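Local atomic coordinates of nitrogenase molybdenum-iron protein beta chain (Clostridium pasteurianum, PDB entry 4WES), a protein that forms part of the nitrogenase complex that reduces dinitrogen to ammonia, and shares the [8Fe-7S] cluster with the alpha chain in an alpha2beta2 tetramer. Residues B[22-27]-B[137-142]; B[28-33]-B[202-207]; B[40-45]-B[101-106]; B[97-102]-B[133-138]. One frame throughout, in Å; residues are numbered along the deposited sequence. Where two conformers were deposited one is given.

Contact 1 of 4, residues B[22-27]-B[137-142]. With CLF (Fe(8)-S(7) cluster), chain H.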
loop_
_atom_site.group_PDB
_atom_site.type_symbol
_atom_site.label_atom_id
_atom_site.label_comp_id
_atom_site.label_asym_id
_atom_site.label_seq_id
_atom_site.Cartn_x
_atom_site.Cartn_y
_atom_site.Cartn_z
ATOM N N THR B 22 -18.247 7.545 17.288
ATOM C CA THR B 22 -18.114 7.418 18.720
ATOM C C THR B 22 -18.688 8.705 19.372
ATOM O O THR B 22 -19.361 9.460 18.684
ATOM C CB THR B 22 -16.675 7.071 19.140
ATOM O OG1 THR B 22 -16.712 6.757 20.528
ATOM C CG2 THR B 22 -15.660 8.146 18.828
ATOM N N CYS B 23 -18.515 8.861 20.675
ATOM C CA CYS B 23 -19.200 9.955 21.374
ATOM C C CYS B 23 -18.445 11.270 21.322
ATOM O O CYS B 23 -17.237 11.354 21.059
ATOM C CB CYS B 23 -19.523 9.574 22.820
ATOM S SG CYS B 23 -18.131 9.014 23.840
ATOM N N GLN B 24 -19.162 12.343 21.651
ATOM C CA GLN B 24 -18.629 13.712 21.582
ATOM C C GLN B 24 -17.248 13.940 22.213
ATOM O O GLN B 24 -16.442 14.642 21.580
ATOM C CB GLN B 24 -19.575 14.741 22.246
ATOM C CG GLN B 24 -20.877 14.955 21.517
ATOM C CD GLN B 24 -21.424 16.363 21.711
ATOM O OE1 GLN B 24 -20.683 17.310 22.018
ATOM N NE2 GLN B 24 -22.707 16.513 21.449
ATOM N N PRO B 25 -16.985 13.482 23.447
ATOM C CA PRO B 25 -15.823 14.057 24.139
ATOM C C PRO B 25 -14.480 13.908 23.447
ATOM O O PRO B 25 -13.672 14.837 23.524
ATOM C CB PRO B 25 -15.886 13.407 25.514
ATOM C CG PRO B 25 -17.386 13.162 25.727
ATOM C CD PRO B 25 -17.833 12.683 24.377
ATOM N N VAL B 26 -14.190 12.772 22.804
ATOM C CA VAL B 26 -12.877 12.677 22.158
ATOM C C VAL B 26 -12.718 13.754 21.073
ATOM O O VAL B 26 -11.589 14.187 20.809
ATOM C CB VAL B 26 -12.569 11.275 21.603
ATOM C CG1 VAL B 26 -13.366 10.937 20.345
ATOM C CG2 VAL B 26 -11.075 11.116 21.362
ATOM N N GLY B 27 -13.803 14.143 20.421
ATOM C CA GLY B 27 -13.704 15.218 19.440
ATOM C C GLY B 27 -13.308 16.536 20.068
ATOM O O GLY B 27 -12.550 17.298 19.486
ATOM N N THR B 137 -16.597 23.755 27.038
ATOM C CA THR B 137 -17.772 23.488 26.242
ATOM C C THR B 137 -18.588 22.387 26.923
ATOM O O THR B 137 -18.152 21.827 27.913
ATOM C CB THR B 137 -17.441 23.121 24.789
ATOM O OG1 THR B 137 -18.644 23.052 24.033
ATOM C CG2 THR B 137 -16.704 21.832 24.699
ATOM N N ASN B 138 -19.792 22.155 26.408
ATOM C CA ASN B 138 -20.679 21.088 26.886
ATOM C C ASN B 138 -20.826 20.057 25.788
ATOM O O ASN B 138 -21.194 20.396 24.649
ATOM C CB ASN B 138 -22.059 21.658 27.263
ATOM C CG ASN B 138 -21.975 22.622 28.419
ATOM O OD1 ASN B 138 -21.773 23.846 28.230
ATOM N ND2 ASN B 138 -22.081 22.099 29.630
ATOM N N THR B 139 -20.524 18.814 26.116
ATOM C CA THR B 139 -20.411 17.720 25.141
ATOM C C THR B 139 -21.171 16.467 25.586
ATOM O O THR B 139 -20.579 15.424 25.842
ATOM C CB THR B 139 -18.926 17.422 24.868
ATOM O OG1 THR B 139 -18.205 17.279 26.094
ATOM C CG2 THR B 139 -18.293 18.535 24.067
ATOM N N PRO B 140 -22.503 16.565 25.647
ATOM C CA PRO B 140 -23.302 15.378 25.982
ATOM C C PRO B 140 -23.160 14.276 24.963
ATOM O O PRO B 140 -23.442 14.457 23.790
ATOM C CB PRO B 140 -24.724 15.908 26.003
ATOM C CG PRO B 140 -24.711 17.091 25.075
ATOM C CD PRO B 140 -23.341 17.715 25.290
ATOM N N SER B 141 -22.754 13.101 25.428
ATOM C CA SER B 141 -22.442 12.013 24.506
ATOM C C SER B 141 -23.668 11.360 23.880
ATOM O O SER B 141 -23.545 10.619 22.885
ATOM C CB SER B 141 -21.606 10.950 25.198
ATOM O OG SER B 141 -22.085 10.623 26.464
ATOM N N TYR B 142 -24.830 11.601 24.458
ATOM C CA TYR B 142 -26.084 11.152 23.899
ATOM C C TYR B 142 -26.601 12.067 22.788
ATOM O O TYR B 142 -27.657 11.798 22.245
ATOM C CB TYR B 142 -27.091 10.969 25.021
ATOM C CG TYR B 142 -27.181 12.103 26.003
ATOM C CD1 TYR B 142 -26.516 12.029 27.220
ATOM C CD2 TYR B 142 -27.928 13.247 25.753
ATOM C CE1 TYR B 142 -26.594 13.054 28.139
ATOM C CE2 TYR B 142 -28.035 14.269 26.676
ATOM C CZ TYR B 142 -27.376 14.161 27.894
ATOM O OH TYR B 142 -27.458 15.168 28.832
HETATM FE FE1 CLF H . -19.160 6.415 32.306
HETATM FE FE2 CLF H . -17.228 6.854 30.786
HETATM FE FE3 CLF H . -17.217 4.432 32.115
HETATM FE FE4 CLF H . -18.961 4.991 30.115
HETATM S S1 CLF H . -19.577 7.298 30.131
HETATM S S2A CLF H . -16.948 6.542 33.041
HETATM S S4A CLF H . -16.701 4.782 29.919
HETATM S S3A CLF H . -19.528 4.116 32.180
HETATM FE FE5 CLF H . -19.514 6.070 26.886
HETATM FE FE6 CLF H . -21.029 9.284 27.559
HETATM FE FE7 CLF H . -18.870 8.584 26.006
HETATM FE FE8 CLF H . -18.186 8.448 28.604
HETATM S S2B CLF H . -20.926 7.556 26.056
HETATM S S3B CLF H . -18.956 10.310 27.548
HETATM S S4B CLF H . -17.434 7.031 26.932
HETATM O O HOH W 1 -21.935 11.806 21.033
#
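Cys23 and Ser141 face each other with similar first torsions: SG of Cys23 (chi1 55°) and OG of Ser141 (chi1 45°) each sit between the backbone N and the carbonyl carbon of their own residue. Both tips thereby reach the same Fe(8)-S(7) cluster at neighbouring irons. Cys23 SG binds FE7 at 2.3 Å, and Ser141 OG binds FE6 at 2.0 Å, where Cys106 is a second protein ligand. Ser141 was deposited in two conformers, so this oxygen-iron bond holds for the one described here, as does the close approach of its CB to Cys23 CB, 3.4 Å. Behind the ligands a water joins the two backbones, accepting from Gln24 N at 2.9 Å and lying 2.7 Å from Ser141 O, within hydrogen-bonding distance. Gln24 then runs out, extended beyond CG, across Thr139 and Pro140. Its OE1 comes to 3.2 Å from Thr139 CA while accepting from Asn152, and its NE2 bonds to Val143 O; the amide is thus held at both ends by partners beyond the contact. Pro25, in the first turn of helix 24-33, lays CG 3.7 Å from the cluster sulfur S3B. Thr139 OG1 turns instead to Thr104 O, which ties the 137-142 loop to the strand beside it. Residues of the alpha chain pack on Thr22, Cys23 and Tyr142, placing the contact at the subunit interface. A thiolate and a serine oxygen on adjacent irons, with the serine in two positions, are consistent with ligation that changes with oxidation state, as known for the P-cluster of MoFe proteins.

Contact 2 of 4, residues B[28-33]-B[202-207]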
loop_
_atom_site.group_PDB
_atom_site.type_symbol
_atom_site.label_atom_id
_atom_site.label_comp_id
_atom_site.label_asym_id
_atom_site.label_seq_id
_atom_site.Cartn_x
_atom_site.Cartn_y
_atom_site.Cartn_z
ATOM N N ALA B 28 -13.866 16.824 21.228
ATOM C CA ALA B 28 -13.484 18.015 21.988
ATOM C C ALA B 28 -12.048 17.915 22.488
ATOM O O ALA B 28 -11.324 18.937 22.512
ATOM C CB ALA B 28 -14.447 18.222 23.157
ATOM N N MET B 29 -11.621 16.723 22.925
ATOM C CA MET B 29 -10.255 16.510 23.365
ATOM C C MET B 29 -9.280 16.776 22.208
ATOM O O MET B 29 -8.251 17.443 22.400
ATOM C CB MET B 29 -10.138 15.081 23.912
ATOM C CG MET B 29 -8.794 14.753 24.499
ATOM S SD MET B 29 -8.663 13.087 25.173
ATOM C CE MET B 29 -9.745 13.216 26.603
ATOM N N TYR B 30 -9.587 16.255 21.026
ATOM C CA TYR B 30 -8.783 16.475 19.858
ATOM C C TYR B 30 -8.686 17.965 19.511
ATOM O O TYR B 30 -7.600 18.488 19.270
ATOM C CB TYR B 30 -9.367 15.658 18.695
ATOM C CG TYR B 30 -8.599 15.791 17.404
ATOM C CD1 TYR B 30 -7.384 15.160 17.240
ATOM C CD2 TYR B 30 -9.066 16.566 16.340
ATOM C CE1 TYR B 30 -6.652 15.305 16.081
ATOM C CE2 TYR B 30 -8.367 16.691 15.172
ATOM C CZ TYR B 30 -7.147 16.063 15.028
ATOM O OH TYR B 30 -6.368 16.200 13.906
ATOM N N ALA B 31 -9.824 18.631 19.474
ATOM C CA ALA B 31 -9.812 20.082 19.235
ATOM C C ALA B 31 -8.942 20.818 20.234
ATOM O O ALA B 31 -8.193 21.751 19.854
ATOM C CB ALA B 31 -11.249 20.616 19.244
ATOM N N ALA B 32 -9.062 20.482 21.513
ATOM C CA ALA B 32 -8.292 21.128 22.536
ATOM C C ALA B 32 -6.778 20.920 22.376
ATOM O O ALA B 32 -5.980 21.817 22.648
ATOM C CB ALA B 32 -8.736 20.672 23.906
ATOM N N LEU B 33 -6.399 19.724 21.937
ATOM C CA LEU B 33 -4.989 19.466 21.645
ATOM C C LEU B 33 -4.485 20.305 20.462
ATOM O O LEU B 33 -3.282 20.381 20.217
ATOM C CB LEU B 33 -4.743 17.978 21.425
ATOM C CG LEU B 33 -4.836 17.149 22.699
ATOM C CD1 LEU B 33 -4.807 15.657 22.378
ATOM C CD2 LEU B 33 -3.717 17.454 23.687
ATOM N N PRO B 202 -8.960 24.716 15.328
ATOM C CA PRO B 202 -7.793 24.135 15.995
ATOM C C PRO B 202 -6.723 23.687 14.976
ATOM O O PRO B 202 -7.007 23.588 13.774
ATOM C CB PRO B 202 -8.356 22.916 16.747
ATOM C CG PRO B 202 -9.852 23.100 16.705
ATOM C CD PRO B 202 -10.122 23.829 15.432
ATOM N N ASP B 203 -5.516 23.423 15.477
ATOM C CA ASP B 203 -4.423 22.943 14.621
ATOM C C ASP B 203 -3.599 21.957 15.422
ATOM O O ASP B 203 -2.847 22.353 16.288
ATOM C CB ASP B 203 -3.582 24.137 14.147
ATOM C CG ASP B 203 -2.400 23.712 13.325
ATOM O OD1 ASP B 203 -2.309 22.540 12.922
ATOM O OD2 ASP B 203 -1.531 24.592 13.062
ATOM N N THR B 204 -3.768 20.659 15.130
ATOM C CA THR B 204 -3.060 19.619 15.866
ATOM C C THR B 204 -1.734 19.232 15.195
ATOM O O THR B 204 -1.056 18.309 15.666
ATOM C CB THR B 204 -3.925 18.364 16.002
ATOM O OG1 THR B 204 -4.202 17.953 14.663
ATOM C CG2 THR B 204 -5.213 18.665 16.763
ATOM N N SER B 205 -1.358 19.911 14.102
ATOM C CA SER B 205 -0.054 19.651 13.517
ATOM C C SER B 205 1.037 20.049 14.501
ATOM O O SER B 205 0.954 21.063 15.189
ATOM C CB SER B 205 0.107 20.347 12.169
ATOM O OG SER B 205 0.120 21.733 12.258
ATOM N N GLY B 206 2.062 19.221 14.594
ATOM C CA GLY B 206 3.073 19.403 15.606
ATOM C C GLY B 206 2.614 19.066 17.004
ATOM O O GLY B 206 3.315 19.400 17.976
ATOM N N VAL B 207 1.439 18.419 17.140
ATOM C CA VAL B 207 0.959 17.988 18.437
ATOM C C VAL B 207 0.685 16.458 18.422
ATOM O O VAL B 207 1.121 15.765 19.339
ATOM C CB VAL B 207 -0.324 18.741 18.870
ATOM C CG1 VAL B 207 -0.738 18.313 20.283
ATOM C CG2 VAL B 207 -0.108 20.241 18.815
#
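Thr204 meets Tyr30 in two ways at once, with its methyl on the ring and its hydroxyl on the phenol oxygen. CG2 lies over one ring face, 3.9 Å from the Tyr30 centroid and 19° off the normal, a CH-pi contact, while OG1 donates to Tyr30 OH at 2.9 Å. The two branches can share the work because chi1 of Thr204, 60°, sets OG1 between the backbone N and the carbonyl carbon and leaves CG2 anti to that carbon; the two side chains cross at about a right angle. Tyr30 OH is also hydrogen-bonded to Val179 O, and Phe178 meets the Tyr30 ring edge-to-face, so that this buried aromatic is fixed both at its tip and through its ring. Two residues earlier, the ring of Pro202, which follows a cis peptide bond, lies against the helix: its CB is 3.3 Å from Ala31 O and its CG 3.8 Å from Ala31 CB. At the far end of the contact Val207 CG1 comes to 3.3 Å from Leu33 O. The loop keeps its shape by bonds of its own. Asp203 OD1 accepts from Ser205 OG at 2.6 Å and from Ser205 N at 3.0 Å, the latter making an Asx turn, and OD2 forms a salt bridge with Lys188. Val207 N then bonds to Thr204 O at 2.9 Å, closing a type II beta turn with Gly206 in its third position. The arrangement is that of a loop following strand 198-200 of one parallel alpha/beta sheet, laid against helix 24-33, which flanks another such sheet of the nitrogenase component 1 fold.

Contact 3 of 4, residues B[40-45]-B[101-106]. With CLF (Fe(8)-S(7) cluster), chain H.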
loop_
_atom_site.group_PDB
_atom_site.type_symbol
_atom_site.label_atom_id
_atom_site.label_comp_id
_atom_site.label_asym_id
_atom_site.label_seq_id
_atom_site.Cartn_x
_atom_site.Cartn_y
_atom_site.Cartn_z
ATOM N N PRO B 40 -6.370 19.424 27.784
ATOM C CA PRO B 40 -7.792 19.075 27.790
ATOM C C PRO B 40 -8.188 18.499 29.146
ATOM O O PRO B 40 -7.391 17.773 29.768
ATOM C CB PRO B 40 -7.918 17.993 26.707
ATOM C CG PRO B 40 -6.657 18.112 25.889
ATOM C CD PRO B 40 -5.602 18.565 26.860
ATOM N N HIS B 41 -9.420 18.796 29.583
ATOM C CA HIS B 41 -9.943 18.296 30.842
ATOM C C HIS B 41 -11.308 17.706 30.652
ATOM O O HIS B 41 -12.216 18.357 30.132
ATOM C CB HIS B 41 -10.042 19.410 31.884
ATOM C CG HIS B 41 -10.482 18.918 33.214
ATOM N ND1 HIS B 41 -9.636 18.268 34.079
ATOM C CD2 HIS B 41 -11.720 18.875 33.772
ATOM C CE1 HIS B 41 -10.330 17.885 35.130
ATOM N NE2 HIS B 41 -11.589 18.245 34.978
ATOM N N SER B 42 -11.443 16.435 31.050
ATOM C CA SER B 42 -12.696 15.701 30.945
ATOM C C SER B 42 -13.450 15.761 32.258
ATOM O O SER B 42 -13.042 15.182 33.266
ATOM C CB SER B 42 -12.360 14.263 30.602
ATOM O OG SER B 42 -13.537 13.470 30.497
ATOM N N HIS B 43 -14.558 16.509 32.270
ATOM C CA HIS B 43 -15.318 16.681 33.488
ATOM C C HIS B 43 -16.397 15.580 33.595
ATOM O O HIS B 43 -17.507 15.701 33.082
ATOM C CB HIS B 43 -15.942 18.090 33.511
ATOM C CG HIS B 43 -16.707 18.384 34.750
ATOM N ND1 HIS B 43 -16.111 18.465 35.990
ATOM C CD2 HIS B 43 -18.016 18.657 34.930
ATOM C CE1 HIS B 43 -17.034 18.768 36.880
ATOM N NE2 HIS B 43 -18.198 18.900 36.264
ATOM N N GLY B 44 -16.029 14.491 34.229
ATOM C CA GLY B 44 -16.879 13.330 34.371
ATOM C C GLY B 44 -16.163 12.254 35.164
ATOM O O GLY B 44 -15.171 12.499 35.822
ATOM N N SER B 45 -16.684 11.028 35.068
ATOM C CA SER B 45 -15.980 9.884 35.595
ATOM C C SER B 45 -14.779 9.586 34.700
ATOM O O SER B 45 -14.814 9.811 33.483
ATOM C CB SER B 45 -16.944 8.677 35.681
ATOM O OG SER B 45 -16.245 7.483 35.953
ATOM N N ALA B 101 -8.825 23.359 28.814
ATOM C CA ALA B 101 -10.016 23.356 27.981
ATOM C C ALA B 101 -10.912 22.205 28.435
ATOM O O ALA B 101 -10.638 21.044 28.176
ATOM C CB ALA B 101 -9.663 23.195 26.526
ATOM N N VAL B 102 -11.973 22.567 29.141
ATOM C CA VAL B 102 -12.882 21.600 29.764
ATOM C C VAL B 102 -13.973 21.170 28.784
ATOM O O VAL B 102 -14.587 22.005 28.112
ATOM C CB VAL B 102 -13.554 22.246 30.998
ATOM C CG1 VAL B 102 -14.509 21.245 31.641
ATOM C CG2 VAL B 102 -12.495 22.698 31.999
ATOM N N HIS B 103 -14.234 19.863 28.739
ATOM C CA HIS B 103 -15.425 19.356 28.103
ATOM C C HIS B 103 -16.128 18.432 29.115
ATOM O O HIS B 103 -15.595 18.192 30.214
ATOM C CB HIS B 103 -15.096 18.626 26.784
ATOM C CG HIS B 103 -14.198 17.433 26.958
ATOM N ND1 HIS B 103 -12.837 17.479 26.762
ATOM C CD2 HIS B 103 -14.464 16.167 27.367
ATOM C CE1 HIS B 103 -12.328 16.273 26.994
ATOM N NE2 HIS B 103 -13.292 15.471 27.376
ATOM N N THR B 104 -17.333 17.974 28.765
ATOM C CA THR B 104 -18.147 17.241 29.722
ATOM C C THR B 104 -18.437 15.837 29.200
ATOM O O THR B 104 -18.006 15.465 28.136
ATOM C CB THR B 104 -19.414 18.021 30.054
ATOM O OG1 THR B 104 -20.157 18.202 28.852
ATOM C CG2 THR B 104 -19.076 19.367 30.681
ATOM N N THR B 105 -19.165 15.075 29.980
ATOM C CA THR B 105 -19.551 13.723 29.610
ATOM C C THR B 105 -21.037 13.531 29.785
ATOM O O THR B 105 -21.711 14.388 30.327
ATOM C CB THR B 105 -18.812 12.642 30.431
ATOM O OG1 THR B 105 -19.338 12.579 31.755
ATOM C CG2 THR B 105 -17.296 12.878 30.480
ATOM N N CYS B 106 -21.550 12.366 29.370
ATOM C CA CYS B 106 -22.954 12.095 29.661
ATOM C C CYS B 106 -23.277 12.175 31.151
ATOM O O CYS B 106 -24.408 12.505 31.498
ATOM C CB CYS B 106 -23.333 10.714 29.154
ATOM S SG CYS B 106 -22.211 9.359 29.608
HETATM FE FE1 CLF H . -19.160 6.415 32.306
HETATM FE FE2 CLF H . -17.228 6.854 30.786
HETATM FE FE3 CLF H . -17.217 4.432 32.115
HETATM FE FE4 CLF H . -18.961 4.991 30.115
HETATM S S1 CLF H . -19.577 7.298 30.131
HETATM S S2A CLF H . -16.948 6.542 33.041
HETATM S S4A CLF H . -16.701 4.782 29.919
HETATM S S3A CLF H . -19.528 4.116 32.180
HETATM FE FE5 CLF H . -19.514 6.070 26.886
HETATM FE FE6 CLF H . -21.029 9.284 27.559
HETATM FE FE7 CLF H . -18.870 8.584 26.006
HETATM FE FE8 CLF H . -18.186 8.448 28.604
HETATM S S2B CLF H . -20.926 7.556 26.056
HETATM S S3B CLF H . -18.956 10.310 27.548
HETATM S S4B CLF H . -17.434 7.031 26.932
HETATM O O HOH W 2 -13.124 12.721 28.010
HETATM O O HOH W 3 -18.495 10.211 32.946
#
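The His103 imidazole lies beneath the neighbouring strand, with His41 O and Ser42 CA over one of its faces. The carbonyl oxygen stands 3.5 Å above the ring plane, toward the rim, and Ser42 CA makes a CH-pi contact 4.0 Å from the His103 centroid. At the edge, in plane, a water sits 2.8 Å from His103 NE2 and 2.6 Å from Ser42 OG, linking the two side chains. Chi1 of 61° puts CG of His103 between its backbone N and carbonyl carbon; the end of the ring comes nearer to the 40-45 strand. On the other sheet face the rings of His41 and His43 receive methyl groups at their edges, CG1 of Val102 and CG2 of Thr104 respectively. Their nitrogens are engaged beyond the contact: those of His41 by Ser67 and Ser69, those of His43 by Ser69 and Asp113. Three backbone bonds pair the strands in parallel, from His41 N to Ala101 O, His103 N to His41 O and His43 N to His103 O. These are the two central strands of a four-stranded Rossmann-like parallel sheet in order 2-1-3-4, and at their C-terminal ends the two segments part to hold the cluster. Here a second water takes the N-H of Ser45 and lies 2.8 Å from Thr105 OG1, which also N-caps helix 106-111 through Leu107 N. Cys106 SG binds iron FE6 at 2.4 Å, a site shared with Ser141. Ser45 OG approaches cluster sulfur S2A to 3.1 Å, and is weakly hydrogen-bonded to Gly176 O of the alpha chain.

Contact 4 of 4, residues B[97-102]-B[133-138]; sequences PDIIAV and LVIHTN
Ile100 and Val102 pair with strand 133-136, the outermost strand of this sheet within the chain, in the parallel ladder that closes a beta-alpha-beta unit: from strand 99-104 the chain passes through helices 106-111 and 115-125 and returns. The axes of strands 99-102 and 133-136 lie 16° apart. Ile100 and Val102 each use both N-H and carbonyl toward the partner: Ile100 N bonds to Leu133 O and Ile135 N to Ile100 O, both at 2.9 Å, then Val102 N to Ile135 O at 2.8 Å and Thr137 N to Val102 O. A longer bond, 3.1 Å from Leu133 N to Asp98 O, starts the series. The shortest CA-H contact is His136 CA to Val102 O, 3.1 Å. One sheet face carries Ile99, Ala101, Leu133 and Ile135. Chi1 of 71° turns CG1 of Ile135 between its backbone N and carbonyl carbon, where it rests 4.0 Å from Ala101 CB, while its CG2 meets Ile99 CD1 at 3.9 Å. Helix 146-161 packs on this side against Leu133 and Ile135. The other face carries Ile100, Val102, Val134 and His136; CG2 of Val102 touches CG1 of Val134 at 4.1 Å, and helices 81-95 and 115-125 pack here. The His136 ring leads away from the partner strand: its ND1 is hydrogen-bonded to Tyr160 OH, and its NE2 only weakly to Asn138 OD1. Asp98, at the start, forms a salt bridge with Lys132 and bonds to Asn37. Helices packed on both faces of a parallel sheet are characteristic of the three-layer alpha/beta/alpha sandwich of Rossmann-like folds.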
loop_
_atom_site.group_PDB
_atom_site.type_symbol
_atom_site.label_atom_id
_atom_site.label_comp_id
_atom_site.label_asym_id
_atom_site.label_seq_id
_atom_site.Cartn_x
_atom_site.Cartn_y
_atom_site.Cartn_z
ATOM N N PRO B 97 -0.248 24.026 32.392
ATOM C CA PRO B 97 -0.675 24.454 31.070
ATOM C C PRO B 97 -0.903 25.971 31.083
ATOM O O PRO B 97 -1.053 26.566 32.156
ATOM C CB PRO B 97 -1.997 23.702 30.884
ATOM C CG PRO B 97 -2.534 23.614 32.268
ATOM C CD PRO B 97 -1.336 23.384 33.149
ATOM N N ASP B 98 -0.999 26.572 29.895
ATOM C CA ASP B 98 -1.414 27.984 29.798
ATOM C C ASP B 98 -2.946 28.107 29.802
ATOM O O ASP B 98 -3.496 29.149 30.171
ATOM C CB ASP B 98 -0.819 28.644 28.562
ATOM C CG ASP B 98 0.672 28.850 28.672
ATOM O OD1 ASP B 98 1.230 28.731 29.778
ATOM O OD2 ASP B 98 1.283 29.131 27.629
ATOM N N ILE B 99 -3.622 27.039 29.349
ATOM C CA ILE B 99 -5.067 27.015 29.229
ATOM C C ILE B 99 -5.557 25.600 29.500
ATOM O O ILE B 99 -4.981 24.637 29.013
ATOM C CB ILE B 99 -5.527 27.554 27.855
ATOM C CG1 ILE B 99 -7.043 27.557 27.745
ATOM C CG2 ILE B 99 -4.875 26.819 26.689
ATOM C CD1 ILE B 99 -7.560 28.332 26.544
ATOM N N ILE B 100 -6.609 25.506 30.313
ATOM C CA ILE B 100 -7.338 24.260 30.527
ATOM C C ILE B 100 -8.612 24.344 29.698
ATOM O O ILE B 100 -9.378 25.284 29.850
ATOM C CB ILE B 100 -7.663 24.048 32.016
ATOM C CG1 ILE B 100 -6.382 23.993 32.859
ATOM C CG2 ILE B 100 -8.498 22.788 32.191
ATOM C CD1 ILE B 100 -6.636 23.912 34.340
ATOM N N ALA B 101 -8.825 23.359 28.814
ATOM C CA ALA B 101 -10.016 23.356 27.981
ATOM C C ALA B 101 -10.912 22.205 28.435
ATOM O O ALA B 101 -10.638 21.044 28.176
ATOM C CB ALA B 101 -9.663 23.195 26.526
ATOM N N VAL B 102 -11.973 22.567 29.141
ATOM C CA VAL B 102 -12.882 21.600 29.764
ATOM C C VAL B 102 -13.973 21.170 28.784
ATOM O O VAL B 102 -14.587 22.005 28.112
ATOM C CB VAL B 102 -13.554 22.246 30.998
ATOM C CG1 VAL B 102 -14.509 21.245 31.641
ATOM C CG2 VAL B 102 -12.495 22.698 31.999
ATOM N N LEU B 133 -5.741 30.518 31.774
ATOM C CA LEU B 133 -7.131 30.519 31.363
ATOM C C LEU B 133 -7.790 29.167 31.588
ATOM O O LEU B 133 -7.152 28.113 31.445
ATOM C CB LEU B 133 -7.251 30.861 29.876
ATOM C CG LEU B 133 -6.780 32.245 29.471
ATOM C CD1 LEU B 133 -6.671 32.400 27.977
ATOM C CD2 LEU B 133 -7.716 33.294 30.048
ATOM N N VAL B 134 -9.086 29.197 31.895
ATOM C CA VAL B 134 -9.951 27.991 31.892
ATOM C C VAL B 134 -11.154 28.285 31.022
ATOM O O VAL B 134 -11.867 29.261 31.244
ATOM C CB VAL B 134 -10.429 27.623 33.317
ATOM C CG1 VAL B 134 -11.323 26.380 33.257
ATOM C CG2 VAL B 134 -9.253 27.397 34.263
ATOM N N ILE B 135 -11.334 27.459 29.994
ATOM C CA ILE B 135 -12.466 27.568 29.111
ATOM C C ILE B 135 -13.256 26.259 29.130
ATOM O O ILE B 135 -12.776 25.251 29.644
ATOM C CB ILE B 135 -12.030 27.924 27.669
ATOM C CG1 ILE B 135 -11.333 26.788 26.936
ATOM C CG2 ILE B 135 -11.151 29.174 27.685
ATOM C CD1 ILE B 135 -11.199 27.031 25.462
ATOM N N HIS B 136 -14.460 26.273 28.578
ATOM C CA HIS B 136 -15.251 25.036 28.547
ATOM C C HIS B 136 -16.181 24.984 27.352
ATOM O O HIS B 136 -16.528 26.013 26.750
ATOM C CB HIS B 136 -16.097 24.841 29.822
ATOM C CG HIS B 136 -17.463 25.442 29.749
ATOM N ND1 HIS B 136 -17.723 26.794 29.896
ATOM C CD2 HIS B 136 -18.650 24.849 29.531
ATOM C CE1 HIS B 136 -19.020 27.001 29.768
ATOM N NE2 HIS B 136 -19.605 25.838 29.539
ATOM N N THR B 137 -16.597 23.755 27.038
ATOM C CA THR B 137 -17.772 23.488 26.242
ATOM C C THR B 137 -18.588 22.387 26.923
ATOM O O THR B 137 -18.152 21.827 27.913
ATOM C CB THR B 137 -17.441 23.121 24.789
ATOM O OG1 THR B 137 -18.644 23.052 24.033
ATOM C CG2 THR B 137 -16.704 21.832 24.699
ATOM N N ASN B 138 -19.792 22.155 26.408
ATOM C CA ASN B 138 -20.679 21.088 26.886
ATOM C C ASN B 138 -20.826 20.057 25.788
ATOM O O ASN B 138 -21.194 20.396 24.649
ATOM C CB ASN B 138 -22.059 21.658 27.263
ATOM C CG ASN B 138 -21.975 22.622 28.419
ATOM O OD1 ASN B 138 -21.773 23.846 28.230
ATOM N ND2 ASN B 138 -22.081 22.099 29.630
#

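The residues entering helix 24-33 and its first turn belong to contact 1, its last turns to contact 2. The chain continues into strand 38-43, which pairs with 99-104 in contact 3. Strand 99-104 then pairs with 133-136 in contact 4, sharing Ala101 and Val102, so contact 4 begins on the stretch where contact 3 ends. Beyond strand 133-136 the loop 137-142 closes contact 1, and much later 202-207 closes contact 2; these two cross. Contact 3 falls within both longer closures, and contact 4 within contact 2. Together they tie helix 24-33 to the first sheet, the cluster and a loop of the second sheet.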